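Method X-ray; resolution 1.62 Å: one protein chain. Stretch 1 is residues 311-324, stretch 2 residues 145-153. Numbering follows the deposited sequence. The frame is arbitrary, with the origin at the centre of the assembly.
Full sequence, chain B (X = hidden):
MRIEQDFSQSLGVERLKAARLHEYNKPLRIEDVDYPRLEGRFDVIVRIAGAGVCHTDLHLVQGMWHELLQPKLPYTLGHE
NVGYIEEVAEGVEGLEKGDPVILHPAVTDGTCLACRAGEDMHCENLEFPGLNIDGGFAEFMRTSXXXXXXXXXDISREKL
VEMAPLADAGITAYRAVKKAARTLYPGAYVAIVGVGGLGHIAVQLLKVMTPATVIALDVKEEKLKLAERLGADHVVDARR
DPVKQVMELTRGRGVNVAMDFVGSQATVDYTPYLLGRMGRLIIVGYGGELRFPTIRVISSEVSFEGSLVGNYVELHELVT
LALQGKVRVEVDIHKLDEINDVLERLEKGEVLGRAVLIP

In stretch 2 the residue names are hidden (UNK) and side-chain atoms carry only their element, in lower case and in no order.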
# COMPACT_ATOMS: atom_id res chain seq x y z
N ASN B 311 -12.70 -8.21 9.94
CA ASN B 311 -12.48 -7.65 11.27
C ASN B 311 -13.67 -6.75 11.68
O ASN B 311 -14.63 -6.59 10.93
CB ASN B 311 -11.11 -6.99 11.35
CG ASN B 311 -10.97 -5.78 10.45
OD1 ASN B 311 -11.92 -5.04 10.23
ND2 ASN B 311 -9.76 -5.59 9.90
N TYR B 312 -13.59 -6.22 12.90
CA TYR B 312 -14.74 -5.48 13.43
C TYR B 312 -14.99 -4.21 12.66
O TYR B 312 -16.14 -3.86 12.39
CB TYR B 312 -14.47 -5.16 14.88
CG TYR B 312 -15.61 -4.48 15.60
CD1 TYR B 312 -16.63 -5.23 16.21
CD2 TYR B 312 -15.64 -3.11 15.68
CE1 TYR B 312 -17.66 -4.63 16.92
CE2 TYR B 312 -16.69 -2.46 16.39
CZ TYR B 312 -17.68 -3.22 16.99
OH TYR B 312 -18.71 -2.59 17.69
N VAL B 313 -13.91 -3.54 12.30
CA VAL B 313 -14.08 -2.30 11.52
C VAL B 313 -14.74 -2.59 10.16
O VAL B 313 -15.62 -1.85 9.71
CB VAL B 313 -12.74 -1.54 11.39
CG1 VAL B 313 -12.81 -0.45 10.32
CG2 VAL B 313 -12.38 -0.94 12.78
N GLU B 314 -14.32 -3.68 9.53
CA GLU B 314 -14.93 -4.09 8.25
C GLU B 314 -16.43 -4.39 8.41
O GLU B 314 -17.22 -4.01 7.55
CB GLU B 314 -14.19 -5.31 7.70
CG GLU B 314 -12.83 -4.87 7.15
CD GLU B 314 -11.85 -6.01 6.86
OE1 GLU B 314 -12.00 -7.12 7.42
OE2 GLU B 314 -10.92 -5.75 6.06
N LEU B 315 -16.84 -5.04 9.52
CA LEU B 315 -18.27 -5.28 9.72
C LEU B 315 -18.99 -3.93 9.87
O LEU B 315 -20.07 -3.74 9.30
CB LEU B 315 -18.54 -6.15 10.96
CG LEU B 315 -20.02 -6.49 11.17
CD1 LEU B 315 -20.72 -7.16 9.99
CD2 LEU B 315 -20.05 -7.30 12.47
N HIS B 316 -18.36 -3.00 10.59
CA HIS B 316 -18.97 -1.69 10.74
C HIS B 316 -19.14 -0.98 9.41
O HIS B 316 -20.20 -0.41 9.14
CB HIS B 316 -18.09 -0.84 11.67
CG HIS B 316 -18.75 0.41 12.10
ND1 HIS B 316 -19.59 0.48 13.20
CD2 HIS B 316 -18.76 1.64 11.54
CE1 HIS B 316 -20.07 1.71 13.30
NE2 HIS B 316 -19.58 2.43 12.31
N GLU B 317 -18.10 -0.99 8.56
CA GLU B 317 -18.22 -0.41 7.23
C GLU B 317 -19.31 -1.06 6.39
O GLU B 317 -20.05 -0.40 5.68
CB GLU B 317 -16.89 -0.55 6.48
CG GLU B 317 -15.81 0.32 7.15
CD GLU B 317 -14.41 0.12 6.63
OE1 GLU B 317 -14.21 -0.64 5.67
OE2 GLU B 317 -13.49 0.73 7.19
N LEU B 318 -19.40 -2.39 6.44
CA LEU B 318 -20.41 -3.07 5.68
C LEU B 318 -21.83 -2.75 6.16
O LEU B 318 -22.71 -2.55 5.34
CB LEU B 318 -20.10 -4.60 5.70
CG LEU B 318 -21.20 -5.43 5.03
CD1 LEU B 318 -21.33 -5.25 3.51
CD2 LEU B 318 -20.92 -6.88 5.39
N VAL B 319 -22.03 -2.70 7.49
CA VAL B 319 -23.29 -2.31 8.04
C VAL B 319 -23.66 -0.90 7.53
O VAL B 319 -24.80 -0.67 7.19
CB VAL B 319 -23.26 -2.37 9.54
CG1 VAL B 319 -24.53 -1.67 10.15
CG2 VAL B 319 -23.24 -3.82 9.99
N THR B 320 -22.68 0.00 7.48
CA THR B 320 -22.92 1.34 6.93
C THR B 320 -23.44 1.27 5.48
O THR B 320 -24.46 1.90 5.13
CB THR B 320 -21.65 2.17 7.00
OG1 THR B 320 -21.33 2.44 8.38
CG2 THR B 320 -21.93 3.55 6.30
N LEU B 321 -22.80 0.49 4.61
CA LEU B 321 -23.26 0.33 3.24
C LEU B 321 -24.70 -0.20 3.18
O LEU B 321 -25.51 0.23 2.37
CB LEU B 321 -22.37 -0.69 2.51
CG LEU B 321 -21.08 -0.23 1.89
CD1 LEU B 321 -20.43 -1.44 1.20
CD2 LEU B 321 -21.32 0.93 0.88
N ALA B 322 -25.02 -1.16 4.05
CA ALA B 322 -26.37 -1.72 4.08
C ALA B 322 -27.40 -0.67 4.53
O ALA B 322 -28.48 -0.55 3.90
CB ALA B 322 -26.41 -2.99 4.97
N LEU B 323 -27.04 0.11 5.54
CA LEU B 323 -27.96 1.14 6.05
C LEU B 323 -28.14 2.23 5.01
O LEU B 323 -29.21 2.88 4.96
CB LEU B 323 -27.49 1.68 7.38
CG LEU B 323 -27.62 0.63 8.50
CD1 LEU B 323 -26.98 1.18 9.78
CD2 LEU B 323 -29.08 0.18 8.72
N GLN B 324 -27.12 2.45 4.17
CA GLN B 324 -27.22 3.38 3.03
C GLN B 324 -28.06 2.86 1.87
O GLN B 324 -28.32 3.60 0.90
CB GLN B 324 -25.82 3.76 2.51
CG GLN B 324 -25.04 4.61 3.46
CD GLN B 324 -23.61 4.83 3.01
OE1 GLN B 324 -23.12 4.13 2.10
NE2 GLN B 324 -22.95 5.76 3.62
N UNK B 145 -19.30 -8.20 24.44
CA UNK B 145 -19.68 -6.86 24.00
C UNK B 145 -18.76 -6.39 22.87
O UNK B 145 -19.21 -5.58 22.05
c UNK B 145 -17.42 -4.47 25.16
c UNK B 145 -18.24 -5.47 25.59
c UNK B 145 -16.31 -5.66 26.64
c UNK B 145 -19.62 -5.84 25.19
n UNK B 145 -17.51 -6.19 26.51
n UNK B 145 -16.23 -4.61 25.84
N UNK B 146 -17.54 -6.93 22.81
CA UNK B 146 -16.59 -6.57 21.74
C UNK B 146 -17.10 -7.05 20.37
O UNK B 146 -16.61 -6.56 19.34
c UNK B 146 -14.50 -6.40 23.12
c UNK B 146 -11.60 -6.28 21.39
n UNK B 146 -10.86 -5.38 20.77
n UNK B 146 -11.72 -7.49 20.88
c UNK B 146 -13.07 -6.86 23.30
n UNK B 146 -12.20 -5.97 22.53
c UNK B 146 -15.19 -7.12 21.98
N UNK B 147 -18.05 -7.96 20.34
CA UNK B 147 -18.56 -8.51 19.07
C UNK B 147 -19.80 -7.78 18.62
O UNK B 147 -20.34 -8.04 17.56
c UNK B 147 -18.91 -10.01 19.25
o UNK B 147 -17.82 -10.73 19.79
N UNK B 148 -20.33 -6.89 19.48
CA UNK B 148 -21.60 -6.26 19.19
C UNK B 148 -21.49 -4.97 18.38
O UNK B 148 -20.67 -4.09 18.71
c UNK B 148 -22.34 -5.93 20.52
c UNK B 148 -23.64 -5.15 20.28
c UNK B 148 -22.66 -7.21 21.23
N UNK B 149 -22.34 -4.85 17.37
CA UNK B 149 -22.56 -3.57 16.69
C UNK B 149 -24.02 -3.22 16.84
O UNK B 149 -24.90 -3.98 16.44
c UNK B 149 -22.68 -2.38 14.48
c UNK B 149 -20.17 -3.90 13.73
c UNK B 149 -20.64 -3.72 15.15
c UNK B 149 -22.15 -3.64 15.22
N UNK B 150 -24.27 -2.05 17.44
CA UNK B 150 -25.63 -1.56 17.61
C UNK B 150 -26.21 -1.03 16.31
O UNK B 150 -25.54 -0.31 15.55
c UNK B 150 -25.49 -0.92 20.01
c UNK B 150 -26.79 0.88 21.18
c UNK B 150 -25.45 0.24 21.01
c UNK B 150 -25.62 -0.43 18.65
n UNK B 150 -26.62 2.05 22.12
N UNK B 151 -27.46 -1.43 16.03
CA UNK B 151 -28.18 -0.97 14.88
C UNK B 151 -29.13 0.13 15.31
O UNK B 151 -29.35 0.35 16.52
c UNK B 151 -27.94 -3.18 13.75
c UNK B 151 -28.63 -4.43 13.42
c UNK B 151 -28.94 -2.15 14.28
c UNK B 151 -27.27 -2.61 12.51
N UNK B 152 -29.67 0.87 14.35
CA UNK B 152 -30.59 1.96 14.72
C UNK B 152 -31.75 1.41 15.53
O UNK B 152 -32.32 0.37 15.20
c UNK B 152 -31.05 2.48 13.36
c UNK B 152 -29.86 2.20 12.46
c UNK B 152 -29.45 0.80 12.90
N UNK B 153 -32.07 2.12 16.61
CA UNK B 153 -33.03 1.68 17.61
C UNK B 153 -34.40 1.42 16.98
O UNK B 153 -35.13 0.50 17.39
c UNK B 153 -34.28 2.60 22.35
c UNK B 153 -33.69 3.22 21.09
n UNK B 153 -35.77 2.47 22.27
c UNK B 153 -33.12 2.74 18.70
c UNK B 153 -33.74 2.21 19.97

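Position 145 opens a short 3-10 segment. Its side chain is one carbon followed by a five-membered ring of three carbons and two nitrogens, and it is out of reach of stretch 1. An imidazole on a single methylene is histidine, His145.

Position 146 carries three carbons, a nitrogen, and a carbon bearing two further nitrogens. CA-to-CB points sideways, and the approach to the helix comes from the backbone instead, the O atom lying near the Tyr312 ring. The guanidinium group makes it Arg146; Arg146 O is 3.3 Å from Tyr312 CE1.

At position 147 there is one carbon and one oxygen, and CA-to-CB points away from the helix; the carbonyl carbon lies at the edge of the Tyr312 ring. Two unbranched atoms ending in oxygen give serine, Ser147, whose hydroxyl is hydrogen-bonded elsewhere in the structure.

Position 148 begins the strand with three carbons, the first carrying the other two. CA-to-CB again points away, and the backbone O meets the Tyr312 hydroxyl. This is valine, Val148: Tyr312 OH donates a hydrogen bond to Val148 O at 2.7 Å.

Position 149 has four carbons, forked at the first, with one arm two carbons long; CA-to-CB points toward the helix, and the side chain packs on Tyr312 and Leu315. That asymmetric fork defines isoleucine, Ile149. Its CG1 is 3.5 Å from Tyr312 CZ, and its CD1 lies over one face of the tyrosine ring, 3.6 Å from Leu315 CD2 and 3.7 Å from His316 N.

Position 150 shows four carbons in a row ending in nitrogen; CA-to-CB points away and the side chain makes no contact: lysine, Lys150.

Position 151 has four carbons forked at the second. CA-to-CB points sideways, but the end of the side chain comes nearer and touches Val319. This is leucine, Leu151, with CD2 3.7 Å from Val319 CG1.

At position 152 three carbons close a ring onto the backbone nitrogen and pack on Leu323, as proline does here: Pro152 CD is 4.0 Å from Leu323 CD1.

Position 153, again four carbons in a row ending in nitrogen, is out of reach of the helix and touches a crystal neighbour; it is Lys153.

The helix and strand run in similar directions, 27° apart, so successive contacts advance together along both stretches. Tyr312 anchors the N-terminal end by combining its hydrogen bond with packing against Ile149, which touches both Tyr312 and Leu315. Val319 and Leu323 continue the apolar seam against Leu151 and Pro152. The Asn311 side chain caps the helix through Glu314 N, outside the contact itself.

Stretch 2, residues 145-153: HRSVIKLPK
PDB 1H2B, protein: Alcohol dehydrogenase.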